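PDB 2XZI: extracellular sialidase/neuraminidase, putative from Aspergillus fumigatus, which acts as a KDNase, probably hydrolysing terminal glycosides of the deaminated sialic acid KDN as an exo-sialidase. Local coordinates for residues D178-D183 against M203-I208. Residues are numbered along the deposited sequence; the frame is centred on the assembly and turned at random.
Sequences DGWAWD and MGRNII. With KDM (deamino-alpha-neuraminic acid), chain C.
Asp183 and Arg205 form the tight, buried part of this contact through a two-pronged, end-on salt bridge. Arg205 NH1 lies 2.7 Å from Asp183 OD1, and Arg205 NH2 lies 2.9 Å from Asp183 OD2. Both oxygens are met on their syn side, but the carboxylate and guanidinium planes are 38° apart, so the pair is twisted rather than coplanar. A further bond fixes the guanidinium: NH1 of Arg205 also donates to Met203 O at 2.9 Å, in the carbonyl plane and on a lone pair. Arg205 NE hydrogen-bonds to Leu175 O, and Asp183 OD2 makes a weak hydrogen bond with Thr176 OG1.

Trp180 lies against this polar group, its CH2 edge 3.3 Å from Met203 O and nearly in plane with it. Met203 occupies the more open side, where it and both tryptophans are only partly buried. Its chi1 of 168° sets CG anti to the backbone N, and the chain is extended beyond CG; the Met203 and Trp180 side chains meet tip to tip, with Met203 CE over the six-membered ring, 4.3 Å from its centroid, a CH-pi contact. SD makes looser, oblique Met-aromatic contacts with both indoles, coming within 3.8 Å of Trp182 CD1.

The Trp182 ring in turn presents its edge to a bound deamino-alpha-neuraminic acid, CZ2 being 3.4 Å from ligand O5, while Arg151 makes a cation-pi contact with the ring. Thus the turn between antiparallel strands 198-202 and 205-210 of one blade, with the start of the second strand, packs against the loop whose Trp182 lines the ligand pocket of this sialidase beta-propeller.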
# COMPACT_ATOMS: atom_id res chain seq x y z
N ASP A 178 -7.49 -14.21 -18.73
CA ASP A 178 -7.65 -15.66 -18.69
C ASP A 178 -6.30 -16.38 -18.79
O ASP A 178 -5.36 -15.91 -19.43
CB ASP A 178 -8.58 -16.13 -19.81
CG ASP A 178 -10.03 -15.72 -19.61
OD1 ASP A 178 -10.46 -15.41 -18.47
OD2 ASP A 178 -10.78 -15.73 -20.61
N GLY A 179 -6.20 -17.52 -18.13
CA GLY A 179 -4.98 -18.31 -18.14
C GLY A 179 -3.94 -17.88 -17.13
O GLY A 179 -2.87 -18.49 -17.04
N TRP A 180 -4.21 -16.81 -16.38
CA TRP A 180 -3.27 -16.36 -15.37
C TRP A 180 -3.26 -17.28 -14.14
O TRP A 180 -4.27 -17.89 -13.80
CB TRP A 180 -3.56 -14.91 -14.97
CG TRP A 180 -2.99 -13.87 -15.92
CD1 TRP A 180 -2.77 -13.99 -17.28
CD2 TRP A 180 -2.57 -12.55 -15.58
NE1 TRP A 180 -2.24 -12.83 -17.79
CE2 TRP A 180 -2.09 -11.93 -16.76
CE3 TRP A 180 -2.51 -11.83 -14.37
CZ2 TRP A 180 -1.60 -10.62 -16.77
CZ3 TRP A 180 -2.02 -10.53 -14.39
CH2 TRP A 180 -1.58 -9.94 -15.57
N ALA A 181 -2.10 -17.35 -13.50
CA ALA A 181 -1.92 -18.09 -12.26
C ALA A 181 -1.66 -17.06 -11.16
O ALA A 181 -2.60 -16.59 -10.53
CB ALA A 181 -0.78 -19.10 -12.39
N TRP A 182 -0.41 -16.65 -10.98
CA TRP A 182 -0.13 -15.56 -10.05
C TRP A 182 -0.80 -14.28 -10.52
O TRP A 182 -0.99 -14.05 -11.73
CB TRP A 182 1.38 -15.34 -9.84
CG TRP A 182 1.66 -14.35 -8.75
CD1 TRP A 182 2.11 -13.06 -8.90
CD2 TRP A 182 1.51 -14.56 -7.34
NE1 TRP A 182 2.24 -12.45 -7.67
CE2 TRP A 182 1.86 -13.34 -6.70
CE3 TRP A 182 1.09 -15.64 -6.55
CZ2 TRP A 182 1.84 -13.20 -5.30
CZ3 TRP A 182 1.05 -15.49 -5.16
CH2 TRP A 182 1.43 -14.29 -4.56
N ASP A 183 -1.20 -13.46 -9.55
CA ASP A 183 -1.72 -12.12 -9.81
C ASP A 183 -1.49 -11.28 -8.57
O ASP A 183 -1.20 -11.82 -7.49
CB ASP A 183 -3.23 -12.12 -10.14
CG ASP A 183 -3.74 -10.76 -10.61
OD1 ASP A 183 -2.92 -9.99 -11.18
OD2 ASP A 183 -4.95 -10.47 -10.40
N MET A 203 -0.98 -6.02 -11.37
CA MET A 203 0.06 -6.73 -12.11
C MET A 203 -0.22 -6.65 -13.62
O MET A 203 -1.30 -7.03 -14.06
CB MET A 203 0.12 -8.18 -11.65
CG MET A 203 0.96 -9.07 -12.56
SD MET A 203 1.20 -10.68 -11.78
CE MET A 203 1.46 -11.74 -13.19
N GLY A 204 0.74 -6.14 -14.39
CA GLY A 204 0.64 -6.08 -15.85
C GLY A 204 -0.47 -5.21 -16.42
O GLY A 204 -0.74 -5.26 -17.62
N ARG A 205 -1.14 -4.40 -15.59
CA ARG A 205 -2.35 -3.71 -16.06
C ARG A 205 -2.80 -2.66 -15.06
O ARG A 205 -2.45 -2.74 -13.88
CB ARG A 205 -3.47 -4.73 -16.26
CG ARG A 205 -4.09 -5.28 -14.97
CD ARG A 205 -4.68 -6.66 -15.26
NE ARG A 205 -5.49 -7.24 -14.18
CZ ARG A 205 -5.04 -7.87 -13.10
NH1 ARG A 205 -3.74 -7.96 -12.84
NH2 ARG A 205 -5.92 -8.41 -12.26
N ASN A 206 -3.56 -1.68 -15.55
CA ASN A 206 -4.38 -0.84 -14.67
C ASN A 206 -5.82 -1.29 -14.75
O ASN A 206 -6.29 -1.74 -15.81
CB ASN A 206 -4.32 0.63 -15.07
CG ASN A 206 -2.95 1.23 -14.93
OD1 ASN A 206 -2.24 0.99 -13.96
ND2 ASN A 206 -2.60 2.09 -15.89
N ILE A 207 -6.53 -1.17 -13.64
CA ILE A 207 -7.98 -1.34 -13.64
C ILE A 207 -8.58 0.06 -13.65
O ILE A 207 -8.22 0.90 -12.83
CB ILE A 207 -8.43 -2.14 -12.40
CG1 ILE A 207 -7.91 -3.57 -12.50
CG2 ILE A 207 -9.96 -2.17 -12.29
CD1 ILE A 207 -7.83 -4.31 -11.19
N ILE A 208 -9.46 0.33 -14.61
CA ILE A 208 -10.02 1.65 -14.77
C ILE A 208 -11.49 1.64 -14.40
O ILE A 208 -12.25 0.77 -14.87
CB ILE A 208 -9.90 2.13 -16.23
CG1 ILE A 208 -8.51 1.82 -16.82
CG2 ILE A 208 -10.30 3.60 -16.35
CD1 ILE A 208 -7.30 2.48 -16.10
C2 KDM C . 6.64 -10.22 -0.97
C1 KDM C . 7.84 -9.39 -0.53
C3 KDM C . 5.40 -9.88 -0.12
C4 KDM C . 4.06 -10.11 -0.87
C5 KDM C . 4.16 -10.96 -2.13
C6 KDM C . 5.21 -10.33 -3.09
C7 KDM C . 5.57 -11.23 -4.28
C8 KDM C . 6.47 -10.48 -5.27
C9 KDM C . 6.87 -11.37 -6.43
O5 KDM C . 2.87 -11.11 -2.78
O1A KDM C . 7.84 -8.92 0.63
O1B KDM C . 8.75 -9.26 -1.38
O4 KDM C . 3.16 -10.75 0.04
O6 KDM C . 6.46 -9.98 -2.40
O7 KDM C . 6.26 -12.39 -3.79
O8 KDM C . 5.78 -9.35 -5.82
O9 KDM C . 5.68 -11.69 -7.17
O2 KDM C . 7.03 -11.58 -0.75